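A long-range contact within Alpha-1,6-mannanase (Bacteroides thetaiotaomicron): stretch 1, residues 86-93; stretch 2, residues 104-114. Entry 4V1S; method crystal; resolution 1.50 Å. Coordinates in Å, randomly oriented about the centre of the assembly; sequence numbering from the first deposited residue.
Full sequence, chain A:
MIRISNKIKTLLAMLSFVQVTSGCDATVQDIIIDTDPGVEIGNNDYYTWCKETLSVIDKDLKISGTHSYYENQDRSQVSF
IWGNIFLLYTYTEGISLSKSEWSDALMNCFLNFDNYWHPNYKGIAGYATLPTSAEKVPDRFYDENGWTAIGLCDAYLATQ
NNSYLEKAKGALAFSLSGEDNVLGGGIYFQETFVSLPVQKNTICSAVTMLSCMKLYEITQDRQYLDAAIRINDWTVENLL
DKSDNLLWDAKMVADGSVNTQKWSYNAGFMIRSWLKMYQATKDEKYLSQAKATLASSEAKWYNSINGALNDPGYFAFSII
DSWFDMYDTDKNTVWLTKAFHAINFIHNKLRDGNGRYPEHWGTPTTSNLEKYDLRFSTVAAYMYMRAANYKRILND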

ATOM      1  N   PHE A  86       3.904   5.354   2.589  1.00  9.27           N
ATOM      2  CA  PHE A  86       2.650   6.025   2.869  1.00 10.12           C
ATOM      3  C   PHE A  86       2.733   7.542   2.697  1.00 10.32           C
ATOM      4  O   PHE A  86       1.773   8.135   2.268  1.00 10.80           O
ATOM      5  CB  PHE A  86       2.126   5.697   4.247  1.00 10.36           C
ATOM      6  CG  PHE A  86       1.705   4.257   4.403  1.00  9.15           C
ATOM      7  CD1 PHE A  86       0.563   3.787   3.786  1.00 10.12           C
ATOM      8  CD2 PHE A  86       2.381   3.387   5.286  1.00 11.18           C
ATOM      9  CE1 PHE A  86       0.124   2.485   3.958  1.00 11.00           C
ATOM     10  CE2 PHE A  86       1.954   2.059   5.458  1.00 11.73           C
ATOM     11  CZ  PHE A  86       0.826   1.625   4.793  1.00 12.52           C
ATOM     12  N   LEU A  87       3.885   8.140   2.990  1.00 10.66           N
ATOM     13  CA  LEU A  87       4.035   9.548   2.716  1.00 10.67           C
ATOM     14  C   LEU A  87       3.998   9.781   1.204  1.00 11.40           C
ATOM     15  O   LEU A  87       3.314  10.661   0.732  1.00 10.83           O
ATOM     16  CB  LEU A  87       5.347  10.092   3.325  1.00 10.57           C
ATOM     17  CG  LEU A  87       5.411  10.187   4.827  1.00 13.92           C
ATOM     18  CD1 LEU A  87       6.793  10.604   5.266  1.00 15.71           C
ATOM     19  CD2 LEU A  87       4.366  11.179   5.323  1.00 13.45           C
ATOM     20  N   LEU A  88       4.701   8.950   0.434  1.00 10.89           N
ATOM     21  CA  LEU A  88       4.646   9.059  -1.026  1.00 11.20           C
ATOM     22  C   LEU A  88       3.188   9.015  -1.520  1.00 11.13           C
ATOM     23  O   LEU A  88       2.769   9.818  -2.352  1.00 10.78           O
ATOM     24  CB  LEU A  88       5.440   7.905  -1.636  1.00 10.57           C
ATOM     25  CG  LEU A  88       5.471   7.773  -3.148  1.00 11.68           C
ATOM     26  CD1 LEU A  88       6.164   8.976  -3.763  1.00 18.83           C
ATOM     27  CD2 LEU A  88       6.159   6.472  -3.567  1.00 12.23           C
ATOM     28  N   TYR A  89       2.427   8.040  -1.036  1.00 11.36           N
ATOM     29  CA  TYR A  89       1.005   7.906  -1.407  1.00 13.38           C
ATOM     30  C   TYR A  89       0.197   9.171  -1.025  1.00 12.51           C
ATOM     31  O   TYR A  89      -0.689   9.614  -1.751  1.00 12.29           O
ATOM     32  CB  TYR A  89       0.383   6.724  -0.685  1.00 11.32           C
ATOM     33  CG  TYR A  89       0.831   5.339  -1.072  1.00 10.72           C
ATOM     34  CD1 TYR A  89       1.664   5.094  -2.166  1.00 10.67           C
ATOM     35  CD2 TYR A  89       0.386   4.235  -0.320  1.00 11.77           C
ATOM     36  CE1 TYR A  89       2.077   3.781  -2.455  1.00  8.38           C
ATOM     37  CE2 TYR A  89       0.741   2.939  -0.635  1.00  9.37           C
ATOM     38  CZ  TYR A  89       1.577   2.692  -1.728  1.00 10.10           C
ATOM     39  OH  TYR A  89       1.898   1.366  -2.059  1.00 10.22           O
ATOM     40  N   THR A  90       0.524   9.739   0.131  1.00 12.19           N
ATOM     41  CA  THR A  90      -0.197  10.901   0.643  1.00 11.71           C
ATOM     42  C   THR A  90       0.041  12.118  -0.226  1.00 12.34           C
ATOM     43  O   THR A  90      -0.901  12.788  -0.674  1.00 13.90           O
ATOM     44  CB  THR A  90       0.210  11.217   2.087  1.00 11.05           C
ATOM     45  OG1 THR A  90      -0.060  10.072   2.877  1.00 12.46           O
ATOM     46  CG2 THR A  90      -0.541  12.395   2.606  1.00 12.14           C
ATOM     47  N   TYR A  91       1.311  12.389  -0.511  1.00 12.28           N
ATOM     48  CA  TYR A  91       1.636  13.575  -1.320  1.00 12.37           C
ATOM     49  C   TYR A  91       1.108  13.427  -2.745  1.00 12.44           C
ATOM     50  O   TYR A  91       0.616  14.387  -3.360  1.00 14.25           O
ATOM     51  CB  TYR A  91       3.140  13.849  -1.322  1.00 12.61           C
ATOM     52  CG  TYR A  91       3.791  13.962   0.039  1.00 12.47           C
ATOM     53  CD1 TYR A  91       3.205  14.667   1.072  1.00 15.56           C
ATOM     54  CD2 TYR A  91       5.043  13.398   0.272  1.00 14.55           C
ATOM     55  CE1 TYR A  91       3.819  14.724   2.320  1.00 11.81           C
ATOM     56  CE2 TYR A  91       5.683  13.506   1.491  1.00 15.32           C
ATOM     57  CZ  TYR A  91       5.100  14.205   2.506  1.00 14.99           C
ATOM     58  OH  TYR A  91       5.767  14.257   3.744  1.00 18.52           O
ATOM     59  N   THR A  92       1.205  12.227  -3.278  1.00 13.94           N
ATOM     60  CA  THR A  92       0.635  11.948  -4.584  1.00 13.80           C
ATOM     61  C   THR A  92      -0.865  12.227  -4.638  1.00 13.38           C
ATOM     62  O   THR A  92      -1.337  12.927  -5.532  1.00 13.95           O
ATOM     63  CB  THR A  92       0.925  10.520  -4.985  1.00 13.05           C
ATOM     64  OG1 THR A  92       2.348  10.334  -5.067  1.00 13.39           O
ATOM     65  CG2 THR A  92       0.244  10.190  -6.328  1.00 15.49           C
ATOM     66  N   GLU A  93      -1.613  11.718  -3.657  1.00 13.39           N
ATOM     67  CA  GLU A  93      -3.041  12.014  -3.606  1.00 13.08           C
ATOM     68  C   GLU A  93      -3.294  13.511  -3.416  1.00 12.75           C
ATOM     69  O   GLU A  93      -4.255  14.059  -3.968  1.00 15.66           O
ATOM     70  CB  GLU A  93      -3.724  11.206  -2.519  1.00 13.16           C
ATOM     71  CG  GLU A  93      -5.242  11.223  -2.530  1.00 16.27           C
ATOM     72  CD  GLU A  93      -5.901  10.403  -3.644  1.00 19.11           C
ATOM     73  OE1 GLU A  93      -5.244  10.065  -4.643  1.00 23.94           O
ATOM     74  OE2 GLU A  93      -7.122  10.099  -3.530  1.00 23.48           O
ATOM     75  N   ASP A 104       5.917  20.130  -4.620  1.00 20.01           N
ATOM     76  CA  ASP A 104       7.265  20.178  -4.029  1.00 19.51           C
ATOM     77  C   ASP A 104       7.448  19.093  -2.972  1.00 16.82           C
ATOM     78  O   ASP A 104       8.507  18.483  -2.894  1.00 15.93           O
ATOM     79  CB  ASP A 104       7.559  21.540  -3.403  1.00 22.79           C
ATOM     80  CG  ASP A 104       7.839  22.626  -4.424  1.00 28.16           C
ATOM     81  OD1 ASP A 104       8.005  22.343  -5.629  1.00 31.71           O
ATOM     82  OD2 ASP A 104       7.889  23.803  -4.000  1.00 39.34           O
ATOM     83  N   ALA A 105       6.413  18.851  -2.164  1.00 15.35           N
ATOM     84  CA  ALA A 105       6.486  17.841  -1.104  1.00 15.93           C
ATOM     85  C   ALA A 105       6.696  16.463  -1.724  1.00 12.26           C
ATOM     86  O   ALA A 105       7.513  15.645  -1.238  1.00 12.78           O
ATOM     87  CB  ALA A 105       5.213  17.842  -0.269  1.00 16.37           C
ATOM     88  N   LEU A 106       5.984  16.230  -2.821  1.00 13.06           N
ATOM     89  CA  LEU A 106       6.105  14.965  -3.560  1.00 12.30           C
ATOM     90  C   LEU A 106       7.521  14.811  -4.135  1.00 14.29           C
ATOM     91  O   LEU A 106       8.123  13.747  -4.033  1.00 12.76           O
ATOM     92  CB  LEU A 106       5.047  14.858  -4.655  1.00 12.60           C
ATOM     93  CG  LEU A 106       5.130  13.626  -5.559  1.00 12.96           C
ATOM     94  CD1 LEU A 106       5.101  12.319  -4.761  1.00 13.91           C
ATOM     95  CD2 LEU A 106       4.009  13.695  -6.575  1.00 15.59           C
ATOM     96  N   MET A 107       8.055  15.870  -4.745  1.00 13.06           N
ATOM     97  CA  MET A 107       9.399  15.811  -5.289  1.00 12.30           C
ATOM     98  C   MET A 107      10.439  15.595  -4.192  1.00 13.79           C
ATOM     99  O   MET A 107      11.369  14.801  -4.359  1.00 14.08           O
ATOM    100  CB  MET A 107       9.743  17.057  -6.085  1.00 16.11           C
ATOM    101  CG  MET A 107      11.167  17.027  -6.621  1.00 17.42           C
ATOM    102  SD  MET A 107      11.509  15.620  -7.725  1.00 23.01           S
ATOM    103  CE  MET A 107      10.574  16.090  -9.169  1.00 23.46           C
ATOM    104  N   ASN A 108      10.293  16.286  -3.067  1.00 14.27           N
ATOM    105  CA  ASN A 108      11.214  16.073  -1.954  1.00 14.65           C
ATOM    106  C   ASN A 108      11.175  14.628  -1.401  1.00 12.51           C
ATOM    107  O   ASN A 108      12.189  14.033  -1.030  1.00 12.23           O
ATOM    108  CB  ASN A 108      10.960  17.090  -0.848  1.00 15.46           C
ATOM    109  CG  ASN A 108      11.430  18.471  -1.228  1.00 19.93           C
ATOM    110  OD1 ASN A 108      12.329  18.621  -2.065  1.00 23.89           O
ATOM    111  ND2 ASN A 108      10.830  19.494  -0.632  1.00 22.69           N
ATOM    112  N   CYS A 109       9.981  14.047  -1.393  1.00 11.26           N
ATOM    113  CA  CYS A 109       9.842  12.637  -0.994  1.00 10.46           C
ATOM    114  C   CYS A 109      10.503  11.725  -2.011  1.00 11.71           C
ATOM    115  O   CYS A 109      11.260  10.829  -1.649  1.00 11.22           O
ATOM    116  CB  CYS A 109       8.351  12.369  -0.846  1.00 11.74           C
ATOM    117  SG  CYS A 109       7.925  10.699  -0.469  1.00 13.17           S
ATOM    118  N   PHE A 110      10.289  12.000  -3.295  1.00 11.71           N
ATOM    119  CA  PHE A 110      10.945  11.212  -4.362  1.00 10.32           C
ATOM    120  C   PHE A 110      12.457  11.237  -4.258  1.00 10.45           C
ATOM    121  O   PHE A 110      13.141  10.192  -4.332  1.00 11.85           O
ATOM    122  CB  PHE A 110      10.496  11.693  -5.737  1.00 11.79           C
ATOM    123  CG  PHE A 110      11.150  10.955  -6.867  1.00 12.26           C
ATOM    124  CD1 PHE A 110      10.778   9.657  -7.172  1.00 12.28           C
ATOM    125  CD2 PHE A 110      12.182  11.535  -7.584  1.00 14.70           C
ATOM    126  CE1 PHE A 110      11.381   8.966  -8.219  1.00 12.68           C
ATOM    127  CE2 PHE A 110      12.801  10.852  -8.619  1.00 16.29           C
ATOM    128  CZ  PHE A 110      12.387   9.570  -8.948  1.00 14.41           C
ATOM    129  N   LEU A 111      12.973  12.414  -3.960  1.00 11.87           N
ATOM    130  CA  LEU A 111      14.412  12.582  -3.768  1.00 12.32           C
ATOM    131  C   LEU A 111      14.885  11.868  -2.504  1.00 12.40           C
ATOM    132  O   LEU A 111      16.009  11.359  -2.463  1.00 14.59           O
ATOM    133  CB  LEU A 111      14.796  14.067  -3.763  1.00 14.89           C
ATOM    134  CG  LEU A 111      14.597  14.767  -5.116  1.00 16.91           C
ATOM    135  CD1 LEU A 111      14.760  16.276  -4.959  1.00 20.71           C
ATOM    136  CD2 LEU A 111      15.534  14.244  -6.191  1.00 21.07           C
ATOM    137  N   ASN A 112      14.037  11.799  -1.482  1.00 12.42           N
ATOM    138  CA  ASN A 112      14.387  10.980  -0.335  1.00 12.21           C
ATOM    139  C   ASN A 112      14.424   9.476  -0.688  1.00 12.64           C
ATOM    140  O   ASN A 112      15.294   8.752  -0.204  1.00 13.31           O
ATOM    141  CB  ASN A 112      13.433  11.231   0.822  1.00 11.27           C
ATOM    142  CG  ASN A 112      13.888  10.548   2.101  1.00 12.20           C
ATOM    143  OD1 ASN A 112      15.054  10.642   2.475  1.00 14.11           O
ATOM    144  ND2 ASN A 112      13.000   9.770   2.706  1.00 12.02           N
ATOM    145  N   PHE A 113      13.464   9.032  -1.480  1.00 11.24           N
ATOM    146  CA  PHE A 113      13.437   7.673  -1.961  1.00 10.49           C
ATOM    147  C   PHE A 113      14.724   7.341  -2.721  1.00 12.79           C
ATOM    148  O   PHE A 113      15.202   6.212  -2.642  1.00 11.92           O
ATOM    149  CB  PHE A 113      12.204   7.367  -2.845  1.00 10.43           C
ATOM    150  CG  PHE A 113      11.051   6.823  -2.064  1.00  9.80           C
ATOM    151  CD1 PHE A 113      10.263   7.673  -1.262  1.00 11.90           C
ATOM    152  CD2 PHE A 113      10.782   5.467  -2.041  1.00  9.05           C
ATOM    153  CE1 PHE A 113       9.247   7.160  -0.477  1.00 13.62           C
ATOM    154  CE2 PHE A 113       9.758   4.946  -1.235  1.00 10.07           C
ATOM    155  CZ  PHE A 113       8.978   5.783  -0.467  1.00 10.34           C
ATOM    156  N   ASP A 114      15.319   8.326  -3.398  1.00 12.36           N
ATOM    157  CA  ASP A 114      16.611   8.074  -4.067  1.00 12.43           C
ATOM    158  C   ASP A 114      17.706   7.581  -3.046  1.00 14.00           C
ATOM    159  O   ASP A 114      18.624   6.850  -3.416  1.00 14.25           O
ATOM    160  CB  ASP A 114      17.090   9.328  -4.812  1.00 15.14           C
ATOM    161  CG  ASP A 114      16.451   9.518  -6.226  1.00 21.65           C
ATOM    162  OD1 ASP A 114      15.841   8.572  -6.846  1.00 26.31           O
ATOM    163  OD2 ASP A 114      16.619  10.673  -6.726  1.00 30.78           O
TER

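Tyr-91 and Cys-109 lie at the apolar centre of a contact between two roughly antiparallel helices, whose axes run at 154° and approach to 8.7 Å. In register, the CA atoms of Tyr-91 and Leu-106 are 5.2 Å apart and those of Leu-88 and Cys-109 6.3 Å. The Tyr-91 ring packs against its neighbours by face and edge. Ala-105 CB sits over one face, 4.1 Å from the Tyr-91 ring centroid, in a CH-pi contact, while Cys-109 CB meets the edge, 3.6 Å from Tyr-91 CD2. Cys-109 SG also lies at that edge and reaches across to Leu-88, 3.7 Å from its CA, so the thiol packs almost against the opposing backbone. Leu-88 extends the apolar surface in two directions: its CD1 touches Leu-106 CD1 at 3.6 Å, and its CD2 lies over one face of the Phe-113 ring. Toward the polar margin, Thr-92 OG1 is 3.4 Å from Leu-106 CD1, a van der Waals contact; the hydroxyl instead donates a hydrogen bond within its own helix, OG1 to Leu-88 O at 2.8 Å. No hydrogen bond crosses between the stretches. Backbone polar groups are largely paired along each helix. The contact is one of van der Waals packing, burying 373 Å² summed over both stretches.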